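Local coordinates for periplasmic oligopeptide-binding protein (Burkholderia pseudomallei, PDB 3ZS6) that probably binds oligopeptides in the periplasm and hands them to an ABC transport system for uptake into the cell, at residues E14-S17 with H22-S25; T27-G32 with T149-L154; T221-Y226 with G243-Q248; I237-F242 with N358-K363. All coordinates share one frame; numbering follows the deposited sequence.

Contact 1. Residues E14-S17 with H22-S25; sequences EVES and HIES
Glu16 puts its CG between its own backbone N and carbonyl carbon (chi1 66°) and bends again at chi2 (-81°). The carboxylate thereby turns back toward Glu24 and Ser25. Ser25 has a similar chi1 of 74°, which brings OG to the same group. Three bonds then grip the carboxylate. Ser25 OG donates to the syn lone pair of Glu16 OE1 at 2.7 Å. Glu16 OE2 takes two backbone amides: Glu24 N on its anti side at 2.7 Å, and Ser25 N from above the carboxylate plane at 2.8 Å. Two hydrogen bonds at OE2 and one at OE1 should together restrain the rotation of the group. Next to it the packing is lighter. Ser17 OG lies 3.5 Å from His22 CB and also bonds Asp19 N, in the residues linking the segments. Ser25 OG has a second role as N-cap, bonding Gly28 N at the start of helix 26-35. Glu24 makes backbone hydrogen bonds to the bound peptide, and its OE1 bonds His395 and Gln426. The whole loop joins strand 6-11 to helix 26-35, and helix 387-395 meets it through Lys388 and Met391 beside Glu16.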
loop_
_atom_site.group_PDB
_atom_site.type_symbol
_atom_site.label_atom_id
_atom_site.label_comp_id
_atom_site.label_asym_id
_atom_site.label_seq_id
_atom_site.Cartn_x
_atom_site.Cartn_y
_atom_site.Cartn_z
ATOM N N GLU A 14 5.469 -3.482 13.455
ATOM C CA GLU A 14 4.857 -2.421 14.259
ATOM C C GLU A 14 4.348 -1.318 13.338
ATOM O O GLU A 14 5.065 -0.880 12.429
ATOM C CB GLU A 14 5.871 -1.843 15.249
ATOM C CG GLU A 14 5.411 -0.565 15.978
ATOM C CD GLU A 14 4.258 -0.809 16.946
ATOM O OE1 GLU A 14 3.937 -1.986 17.237
ATOM O OE2 GLU A 14 3.664 0.185 17.411
ATOM N N VAL A 15 3.113 -0.877 13.569
ATOM C CA VAL A 15 2.482 0.155 12.737
ATOM C C VAL A 15 3.228 1.481 12.873
ATOM O O VAL A 15 3.684 1.822 13.967
ATOM C CB VAL A 15 0.988 0.350 13.127
ATOM C CG1 VAL A 15 0.858 1.051 14.500
ATOM C CG2 VAL A 15 0.241 1.115 12.041
ATOM N N GLU A 16 3.345 2.231 11.775
ATOM C CA GLU A 16 4.135 3.465 11.778
ATOM C C GLU A 16 3.415 4.607 12.502
ATOM O O GLU A 16 4.048 5.488 13.075
ATOM C CB GLU A 16 4.522 3.893 10.351
ATOM C CG GLU A 16 3.344 4.318 9.458
ATOM C CD GLU A 16 2.602 3.140 8.836
ATOM O OE1 GLU A 16 2.953 1.979 9.142
ATOM O OE2 GLU A 16 1.673 3.376 8.028
ATOM N N SER A 17 2.089 4.586 12.472
ATOM C CA SER A 17 1.308 5.665 13.061
ATOM C C SER A 17 -0.152 5.255 13.064
ATOM O O SER A 17 -0.550 4.386 12.293
ATOM C CB SER A 17 1.492 6.947 12.240
ATOM O OG SER A 17 0.665 8.008 12.688
ATOM N N HIS A 22 -0.503 10.369 8.796
ATOM C CA HIS A 22 0.832 9.787 8.729
ATOM C C HIS A 22 0.824 8.285 8.432
ATOM O O HIS A 22 1.861 7.624 8.493
ATOM C CB HIS A 22 1.602 10.112 10.008
ATOM C CG HIS A 22 1.759 11.582 10.238
ATOM N ND1 HIS A 22 2.550 12.376 9.436
ATOM C CD2 HIS A 22 1.194 12.411 11.148
ATOM C CE1 HIS A 22 2.486 13.627 9.857
ATOM N NE2 HIS A 22 1.669 13.677 10.894
ATOM N N ILE A 23 -0.350 7.755 8.102
ATOM C CA ILE A 23 -0.479 6.340 7.757
ATOM C C ILE A 23 -0.016 6.090 6.314
ATOM O O ILE A 23 -0.478 6.748 5.380
ATOM C CB ILE A 23 -1.935 5.852 7.956
ATOM C CG1 ILE A 23 -2.249 5.784 9.456
ATOM C CG2 ILE A 23 -2.151 4.485 7.267
ATOM C CD1 ILE A 23 -3.697 5.379 9.799
ATOM N N GLU A 24 0.906 5.151 6.136
ATOM C CA GLU A 24 1.480 4.884 4.819
ATOM C C GLU A 24 1.359 3.427 4.389
ATOM O O GLU A 24 1.430 3.125 3.195
ATOM C CB GLU A 24 2.985 5.187 4.806
ATOM C CG GLU A 24 3.401 6.608 5.021
ATOM C CD GLU A 24 4.908 6.746 4.921
ATOM O OE1 GLU A 24 5.457 6.515 3.817
ATOM O OE2 GLU A 24 5.538 7.076 5.945
ATOM N N SER A 25 1.263 2.520 5.358
ATOM C CA SER A 25 1.467 1.093 5.072
ATOM C C SER A 25 0.190 0.264 5.047
ATOM O O SER A 25 -0.868 0.701 5.517
ATOM C CB SER A 25 2.417 0.480 6.108
ATOM O OG SER A 25 1.749 0.315 7.351
#

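Contact 2. Residues T27-G32 with T149-L154; sequences TGNTIG and TAMAPL
Asn29 of helix 26-35 reaches across to Ala152, in the loop between helices 145-148 and 159-165. Both belong to the periplasmic-binding-protein fold of the family 5 solute-binding proteins, and the joint lies close to the bound peptide. The tight part is a single amide. Asn29 CB already points toward the loop; with CG beside the backbone N (chi1 -80°) the amide oxygen reaches Ala152 N. Asn29 OD1 accepts a hydrogen bond from Ala152 N at 3.0 Å. The donor is tilted 22° from the carbonyl plane, and the C=O...N angle is 155°. The methyl presses in on the same oxygen, with Ala152 CB 3.2 Å from Asn29 OD1. The amide does not depend on this bond alone. Asn29 ND2 bonds the O of Ser25, the N-cap residue one turn back. The two bonds use the amide's oxygen and nitrogen and should fix its rotation.

The other part is loose. Met151 only skirts the oxygen, its SD 4.0 Å from Asn29 OD1, and the sulfur position is less certain because this side chain has two conformers. Met151 packs instead on Ile42 of strand 40-42 and on Leu104. Neither part faces solvent to any extent: all four touching residues are buried. An acidic side chain of the peptide also packs on Asn29. Ala152 begins a short 3-10 segment, 152-154. Pro153 follows it, and its CD lies 3.7 Å from Asn29 OD1.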
loop_
_atom_site.group_PDB
_atom_site.type_symbol
_atom_site.label_atom_id
_atom_site.label_comp_id
_atom_site.label_asym_id
_atom_site.label_seq_id
_atom_site.Cartn_x
_atom_site.Cartn_y
_atom_site.Cartn_z
ATOM N N THR A 27 -0.236 -2.191 6.965
ATOM C CA THR A 27 -0.566 -2.372 8.372
ATOM C C THR A 27 -1.304 -1.149 8.930
ATOM O O THR A 27 -2.299 -1.292 9.630
ATOM C CB THR A 27 0.689 -2.655 9.233
ATOM O OG1 THR A 27 1.250 -3.930 8.876
ATOM C CG2 THR A 27 0.313 -2.658 10.724
ATOM N N GLY A 28 -0.817 0.048 8.607
ATOM C CA GLY A 28 -1.447 1.273 9.071
ATOM C C GLY A 28 -2.881 1.423 8.582
ATOM O O GLY A 28 -3.768 1.849 9.325
ATOM N N ASN A 29 -3.116 1.078 7.322
ATOM C CA ASN A 29 -4.469 1.138 6.772
ATOM C C ASN A 29 -5.409 0.090 7.371
ATOM O O ASN A 29 -6.555 0.395 7.674
ATOM C CB ASN A 29 -4.451 1.023 5.245
ATOM C CG ASN A 29 -4.100 2.329 4.577
ATOM O OD1 ASN A 29 -4.984 3.110 4.202
ATOM N ND2 ASN A 29 -2.801 2.574 4.405
ATOM N N THR A 30 -4.923 -1.138 7.538
ATOM C CA THR A 30 -5.757 -2.208 8.102
ATOM C C THR A 30 -6.177 -1.876 9.533
ATOM O O THR A 30 -7.363 -1.916 9.871
ATOM C CB THR A 30 -5.038 -3.568 8.099
ATOM O OG1 THR A 30 -4.671 -3.923 6.755
ATOM C CG2 THR A 30 -5.951 -4.643 8.680
ATOM N N ILE A 31 -5.205 -1.546 10.376
ATOM C CA ILE A 31 -5.512 -1.113 11.739
ATOM C C ILE A 31 -6.332 0.191 11.783
ATOM O O ILE A 31 -7.352 0.257 12.457
ATOM C CB ILE A 31 -4.242 -0.964 12.581
ATOM C CG1 ILE A 31 -3.565 -2.328 12.734
ATOM C CG2 ILE A 31 -4.572 -0.388 13.965
ATOM C CD1 ILE A 31 -2.229 -2.278 13.460
ATOM N N GLY A 32 -5.894 1.215 11.054
ATOM C CA GLY A 32 -6.560 2.510 11.081
ATOM C C GLY A 32 -8.010 2.507 10.609
ATOM O O GLY A 32 -8.834 3.316 11.078
ATOM N N THR A 149 -11.598 7.587 -1.198
ATOM C CA THR A 149 -12.091 8.076 0.086
ATOM C C THR A 149 -12.261 6.945 1.102
ATOM O O THR A 149 -12.521 7.198 2.277
ATOM C CB THR A 149 -13.454 8.812 -0.071
ATOM O OG1 THR A 149 -14.497 7.851 -0.293
ATOM C CG2 THR A 149 -13.411 9.784 -1.242
ATOM N N ALA A 150 -12.119 5.699 0.657
ATOM C CA ALA A 150 -12.202 4.559 1.569
ATOM C C ALA A 150 -10.867 4.235 2.261
ATOM O O ALA A 150 -10.814 3.377 3.141
ATOM C CB ALA A 150 -12.749 3.319 0.843
ATOM N N MET A 151 -9.789 4.916 1.880
ATOM C CA MET A 151 -8.464 4.669 2.456
ATOM C C MET A 151 -8.215 5.491 3.726
ATOM O O MET A 151 -8.814 6.548 3.915
ATOM C CB MET A 151 -7.374 4.965 1.417
ATOM C CG MET A 151 -7.281 3.938 0.282
ATOM S SD MET A 151 -6.955 2.244 0.864
ATOM C CE MET A 151 -8.601 1.565 0.932
ATOM N N ALA A 152 -7.291 5.029 4.561
ATOM C CA ALA A 152 -7.069 5.651 5.866
ATOM C C ALA A 152 -6.701 7.136 5.853
ATOM O O ALA A 152 -7.191 7.896 6.686
ATOM C CB ALA A 152 -6.067 4.838 6.690
ATOM N N PRO A 153 -5.846 7.563 4.913
ATOM C CA PRO A 153 -5.448 8.970 5.022
ATOM C C PRO A 153 -6.581 9.951 4.697
ATOM O O PRO A 153 -6.432 11.132 5.008
ATOM C CB PRO A 153 -4.303 9.099 4.007
ATOM C CG PRO A 153 -3.798 7.675 3.818
ATOM C CD PRO A 153 -5.061 6.844 3.895
ATOM N N LEU A 154 -7.680 9.495 4.098
ATOM C CA LEU A 154 -8.806 10.403 3.846
ATOM C C LEU A 154 -9.930 10.298 4.887
ATOM O O LEU A 154 -10.966 10.962 4.760
ATOM C CB LEU A 154 -9.344 10.269 2.409
ATOM C CG LEU A 154 -8.326 10.637 1.306
ATOM C CD1 LEU A 154 -8.910 10.446 -0.095
ATOM C CD2 LEU A 154 -7.821 12.070 1.469
#

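Contact 3. Residues T221-Y226 with G243-Q248; sequences TALRMY and GQISKQ
Leu223 and Ile245 reach toward each other tip to tip, from helix 219-227 and helix 242-249. Leu223 CD2 meets Ile245 CD1 at 4.2 Å, an apolar touch between two methyl groups. The backbones stay well apart, with 9.3 Å between Leu223 CA and Ile245 CA, so the side chains alone bridge the gap. Leu223 does its part by holding CG opposite its backbone N (chi1 179°). Ile245 runs out extended beyond CG1 (chi2 176°), which carries CD1 to the far end of the branch.

Gln244 adds a second, weaker touch from the exposed side. Its CB does not aim at the other helix, but the chain swings round and the amide end comes nearer. Gln244 NE2 ends 4.3 Å from Leu223 CD2. The amide nitrogen only approaches the methyl, a loose van der Waals contact at the exposed border. The surface buried between the two segments is small, 87 Å².

The second shell gives the pair its setting. Leu480 of strand 470-480 touches both Leu223 and Ile245, forming a common apolar support. Pro238, from the connection between the two helices, also packs on both. One turn along from Leu223, Tyr226 bonds Glu252 through its OH, makes a cation-pi contact with Lys482 and meets Phe249 edge-to-face. In the fold, two consecutive helices meet over Leu480, at the end of strand 470-480, and Ile245 also touches Leu253 of the neighbouring strand 253-258.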
loop_
_atom_site.group_PDB
_atom_site.type_symbol
_atom_site.label_atom_id
_atom_site.label_comp_id
_atom_site.label_asym_id
_atom_site.label_seq_id
_atom_site.Cartn_x
_atom_site.Cartn_y
_atom_site.Cartn_z
ATOM N N THR A 221 7.174 -18.083 13.080
ATOM C CA THR A 221 6.676 -17.847 14.428
ATOM C C THR A 221 5.169 -17.588 14.385
ATOM O O THR A 221 4.417 -18.079 15.232
ATOM C CB THR A 221 7.376 -16.632 15.074
ATOM O OG1 THR A 221 8.753 -16.947 15.323
ATOM C CG2 THR A 221 6.696 -16.246 16.381
ATOM N N ALA A 222 4.731 -16.819 13.388
ATOM C CA ALA A 222 3.301 -16.571 13.184
ATOM C C ALA A 222 2.548 -17.883 12.978
ATOM O O ALA A 222 1.450 -18.075 13.510
ATOM C CB ALA A 222 3.080 -15.646 11.988
ATOM N N LEU A 223 3.151 -18.782 12.204
ATOM C CA LEU A 223 2.547 -20.084 11.909
ATOM C C LEU A 223 2.393 -20.919 13.178
ATOM O O LEU A 223 1.351 -21.532 13.408
ATOM C CB LEU A 223 3.390 -20.833 10.869
ATOM C CG LEU A 223 2.938 -22.229 10.427
ATOM C CD1 LEU A 223 1.519 -22.186 9.892
ATOM C CD2 LEU A 223 3.893 -22.799 9.378
ATOM N N ARG A 224 3.444 -20.944 13.990
ATOM C CA ARG A 224 3.422 -21.646 15.264
ATOM C C ARG A 224 2.285 -21.143 16.141
ATOM O O ARG A 224 1.561 -21.929 16.749
ATOM C CB ARG A 224 4.744 -21.447 16.003
ATOM C CG ARG A 224 5.946 -22.130 15.382
ATOM C CD ARG A 224 7.157 -21.987 16.309
ATOM N NE ARG A 224 8.359 -22.622 15.780
ATOM C CZ ARG A 224 9.481 -22.784 16.479
ATOM N NH1 ARG A 224 9.549 -22.361 17.735
ATOM N NH2 ARG A 224 10.534 -23.373 15.926
ATOM N N MET A 225 2.136 -19.826 16.214
ATOM C CA MET A 225 1.083 -19.246 17.036
ATOM C C MET A 225 -0.304 -19.560 16.480
ATOM O O MET A 225 -1.256 -19.743 17.233
ATOM C CB MET A 225 1.280 -17.732 17.164
ATOM C CG MET A 225 2.414 -17.342 18.105
ATOM S SD MET A 225 2.797 -15.576 18.063
ATOM C CE MET A 225 3.525 -15.428 16.448
ATOM N N TYR A 226 -0.420 -19.606 15.158
ATOM C CA TYR A 226 -1.693 -19.925 14.537
ATOM C C TYR A 226 -2.052 -21.357 14.914
ATOM O O TYR A 226 -3.167 -21.636 15.366
ATOM C CB TYR A 226 -1.585 -19.770 13.023
ATOM C CG TYR A 226 -2.839 -20.108 12.252
ATOM C CD1 TYR A 226 -3.117 -21.415 11.887
ATOM C CD2 TYR A 226 -3.734 -19.111 11.865
ATOM C CE1 TYR A 226 -4.267 -21.738 11.167
ATOM C CE2 TYR A 226 -4.884 -19.417 11.144
ATOM C CZ TYR A 226 -5.143 -20.734 10.804
ATOM O OH TYR A 226 -6.262 -21.052 10.083
ATOM N N GLY A 243 3.211 -26.130 0.286
ATOM C CA GLY A 243 2.947 -27.560 0.214
ATOM C C GLY A 243 2.503 -28.212 1.515
ATOM O O GLY A 243 1.452 -28.861 1.570
ATOM N N GLN A 244 3.306 -28.052 2.562
ATOM C CA GLN A 244 3.019 -28.683 3.838
ATOM C C GLN A 244 1.836 -27.994 4.503
ATOM O O GLN A 244 1.023 -28.639 5.153
ATOM C CB GLN A 244 4.236 -28.627 4.766
ATOM C CG GLN A 244 4.513 -27.239 5.340
ATOM C CD GLN A 244 5.394 -27.274 6.583
ATOM O OE1 GLN A 244 5.856 -28.336 7.003
ATOM N NE2 GLN A 244 5.628 -26.104 7.177
ATOM N N ILE A 245 1.755 -26.678 4.343
ATOM C CA ILE A 245 0.684 -25.902 4.952
ATOM C C ILE A 245 -0.676 -26.264 4.367
ATOM O O ILE A 245 -1.660 -26.412 5.095
ATOM C CB ILE A 245 0.928 -24.404 4.784
ATOM C CG1 ILE A 245 2.147 -23.991 5.618
ATOM C CG2 ILE A 245 -0.305 -23.619 5.194
ATOM C CD1 ILE A 245 2.541 -22.550 5.460
ATOM N N SER A 246 -0.719 -26.414 3.047
ATOM C CA SER A 246 -1.949 -26.782 2.361
ATOM C C SER A 246 -2.465 -28.128 2.860
ATOM O O SER A 246 -3.672 -28.320 3.062
ATOM C CB SER A 246 -1.697 -26.835 0.852
ATOM O OG SER A 246 -2.839 -27.304 0.163
ATOM N N LYS A 247 -1.541 -29.059 3.068
ATOM C CA LYS A 247 -1.899 -30.405 3.482
ATOM C C LYS A 247 -2.443 -30.390 4.899
ATOM O O LYS A 247 -3.424 -31.071 5.205
ATOM C CB LYS A 247 -0.677 -31.323 3.405
ATOM C CG LYS A 247 -0.936 -32.746 3.853
ATOM C CD LYS A 247 0.353 -33.392 4.344
ATOM C CE LYS A 247 1.509 -33.115 3.391
ATOM N NZ LYS A 247 2.831 -33.154 4.084
ATOM N N GLN A 248 -1.803 -29.605 5.758
ATOM C CA GLN A 248 -2.180 -29.548 7.168
ATOM C C GLN A 248 -3.423 -28.703 7.450
ATOM O O GLN A 248 -4.228 -29.055 8.307
ATOM C CB GLN A 248 -1.020 -29.031 8.026
ATOM C CG GLN A 248 -1.354 -28.984 9.528
ATOM C CD GLN A 248 -0.149 -28.634 10.397
ATOM O OE1 GLN A 248 0.946 -28.396 9.890
ATOM N NE2 GLN A 248 -0.350 -28.606 11.713
#

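Contact 4. Residues I237-F242 with N358-K363; sequences IPAGGF and NDLHKK
Ala239 packs on Leu360 and Lys363, which belong to the first turns of helix 359-376. Ala239 itself is the second residue of a type II beta turn from Pro238 to Gly241, so a turn corner meets a helix start. Gly240 takes a positive phi of 73°, as the third position of such a turn does. The turn closes with a backbone bond from Gly241 N to Pro238 O at 3.2 Å.

The two helix side chains take different courses. Leu360 sets CG opposite its backbone N (chi1 166°) and turns at chi2, which brings one methyl branch over the alanine. Leu360 CD1 is 3.5 Å from Ala239 CB. Lys363 starts with CG beside its backbone N (chi1 -79°) and then stays extended to the end. Its methylene chain runs alongside the turn, with Lys363 CD 4.1 Å from Ala239 CB. The leucine and the lysine meet the same methyl from two directions roughly at right angles.

Asp359 joins a third element. Its OD1 accepts a bond from Asp219 N and its OD2 a weak one from Glu220 N, at the start of helix 219-227. Asn358 holds the N-cap position of helix 359-376. Lys363 is exposed, and its polar grip is slight. Its ammonium ends at the turn's carbonyl, where Lys363 NZ makes a weak hydrogen bond of 3.4 Å to Ala239 O.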
loop_
_atom_site.group_PDB
_atom_site.type_symbol
_atom_site.label_atom_id
_atom_site.label_comp_id
_atom_site.label_asym_id
_atom_site.label_seq_id
_atom_site.Cartn_x
_atom_site.Cartn_y
_atom_site.Cartn_z
ATOM N N ILE A 237 1.922 -16.585 4.587
ATOM C CA ILE A 237 2.469 -17.883 4.984
ATOM C C ILE A 237 3.981 -17.878 4.736
ATOM O O ILE A 237 4.463 -17.099 3.921
ATOM C CB ILE A 237 1.839 -19.042 4.191
ATOM C CG1 ILE A 237 1.835 -18.730 2.694
ATOM C CG2 ILE A 237 0.412 -19.322 4.678
ATOM C CD1 ILE A 237 1.585 -19.949 1.834
ATOM N N PRO A 238 4.731 -18.747 5.432
ATOM C CA PRO A 238 6.187 -18.782 5.216
ATOM C C PRO A 238 6.548 -19.149 3.782
ATOM O O PRO A 238 5.889 -19.988 3.172
ATOM C CB PRO A 238 6.667 -19.890 6.163
ATOM C CG PRO A 238 5.561 -20.065 7.169
ATOM C CD PRO A 238 4.289 -19.728 6.439
ATOM N N ALA A 239 7.600 -18.535 3.257
ATOM C CA ALA A 239 8.116 -18.898 1.941
ATOM C C ALA A 239 8.470 -20.380 1.896
ATOM O O ALA A 239 8.996 -20.926 2.866
ATOM C CB ALA A 239 9.336 -18.049 1.598
ATOM N N GLY A 240 8.181 -21.020 0.764
ATOM C CA GLY A 240 8.467 -22.431 0.564
ATOM C C GLY A 240 7.568 -23.389 1.327
ATOM O O GLY A 240 7.756 -24.605 1.267
ATOM N N GLY A 241 6.585 -22.849 2.045
ATOM C CA GLY A 241 5.754 -23.663 2.916
ATOM C C GLY A 241 4.402 -24.079 2.359
ATOM O O GLY A 241 3.726 -24.909 2.960
ATOM N N PHE A 242 4.004 -23.513 1.224
ATOM C CA PHE A 242 2.683 -23.781 0.660
ATOM C C PHE A 242 2.292 -25.260 0.698
ATOM O O PHE A 242 1.180 -25.600 1.101
ATOM C CB PHE A 242 2.568 -23.257 -0.774
ATOM C CG PHE A 242 1.185 -23.401 -1.353
ATOM C CD1 PHE A 242 0.776 -24.601 -1.915
ATOM C CD2 PHE A 242 0.289 -22.346 -1.311
ATOM C CE1 PHE A 242 -0.496 -24.737 -2.442
ATOM C CE2 PHE A 242 -0.990 -22.476 -1.834
ATOM C CZ PHE A 242 -1.381 -23.671 -2.401
ATOM N N ASN A 358 12.612 -10.314 8.212
ATOM C CA ASN A 358 11.580 -11.283 7.838
ATOM C C ASN A 358 12.200 -12.432 7.036
ATOM O O ASN A 358 13.137 -12.214 6.274
ATOM C CB ASN A 358 10.482 -10.617 7.012
ATOM C CG ASN A 358 9.466 -11.615 6.486
ATOM O OD1 ASN A 358 8.555 -12.017 7.201
ATOM N ND2 ASN A 358 9.628 -12.021 5.239
ATOM N N ASP A 359 11.685 -13.648 7.201
ATOM C CA ASP A 359 12.313 -14.803 6.556
ATOM C C ASP A 359 12.156 -14.819 5.033
ATOM O O ASP A 359 13.103 -15.142 4.323
ATOM C CB ASP A 359 11.857 -16.144 7.173
ATOM C CG ASP A 359 10.484 -16.061 7.836
ATOM O OD1 ASP A 359 9.642 -15.242 7.401
ATOM O OD2 ASP A 359 10.250 -16.820 8.802
ATOM N N LEU A 360 10.984 -14.461 4.518
ATOM C CA LEU A 360 10.849 -14.366 3.061
ATOM C C LEU A 360 11.804 -13.319 2.469
ATOM O O LEU A 360 12.514 -13.588 1.494
ATOM C CB LEU A 360 9.420 -14.039 2.642
ATOM C CG LEU A 360 9.389 -13.610 1.165
ATOM C CD1 LEU A 360 9.609 -14.816 0.261
ATOM C CD2 LEU A 360 8.104 -12.880 0.800
ATOM N N HIS A 361 11.824 -12.128 3.055
ATOM C CA HIS A 361 12.648 -11.045 2.508
ATOM C C HIS A 361 14.119 -11.410 2.531
ATOM O O HIS A 361 14.860 -11.089 1.604
ATOM C CB HIS A 361 12.412 -9.736 3.258
ATOM C CG HIS A 361 11.021 -9.207 3.117
ATOM N ND1 HIS A 361 10.305 -9.310 1.943
ATOM C CD2 HIS A 361 10.208 -8.576 3.999
ATOM C CE1 HIS A 361 9.109 -8.769 2.108
ATOM N NE2 HIS A 361 9.025 -8.315 3.346
ATOM N N LYS A 362 14.541 -12.089 3.591
ATOM C CA LYS A 362 15.923 -12.526 3.687
ATOM C C LYS A 362 16.259 -13.518 2.578
ATOM O O LYS A 362 17.316 -13.412 1.944
ATOM C CB LYS A 362 16.220 -13.144 5.056
ATOM C CG LYS A 362 17.652 -13.673 5.165
ATOM C CD LYS A 362 18.000 -14.150 6.575
ATOM C CE LYS A 362 19.491 -14.444 6.688
ATOM N NZ LYS A 362 19.883 -14.976 8.027
ATOM N N LYS A 363 15.366 -14.479 2.350
ATOM C CA LYS A 363 15.563 -15.480 1.299
ATOM C C LYS A 363 15.652 -14.833 -0.079
ATOM O O LYS A 363 16.523 -15.171 -0.881
ATOM C CB LYS A 363 14.431 -16.511 1.304
ATOM C CG LYS A 363 14.547 -17.596 2.379
ATOM C CD LYS A 363 13.356 -18.567 2.327
ATOM C CE LYS A 363 13.489 -19.683 3.367
ATOM N NZ LYS A 363 12.403 -20.705 3.248
#

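In the fold
Contacts 1 and 2 lie near the middle of the chain, beside the bound peptide, and touch each other through Ile23, Gly28 and Pro153. They share helix 26-35: contact 1 leads into its start and contact 2 uses its side. Both rely on polar side chains that grip backbone amides. Contact 2 is fully buried, contact 1 partly. Contacts 3 and 4 lie farther out, their centres about 12 Å apart. They interlock along the chain and touch through the 237-242 loop. Contact 3 is mainly apolar and buried; contact 4 is at the surface, with one weak polar bond. The two pairs do not touch.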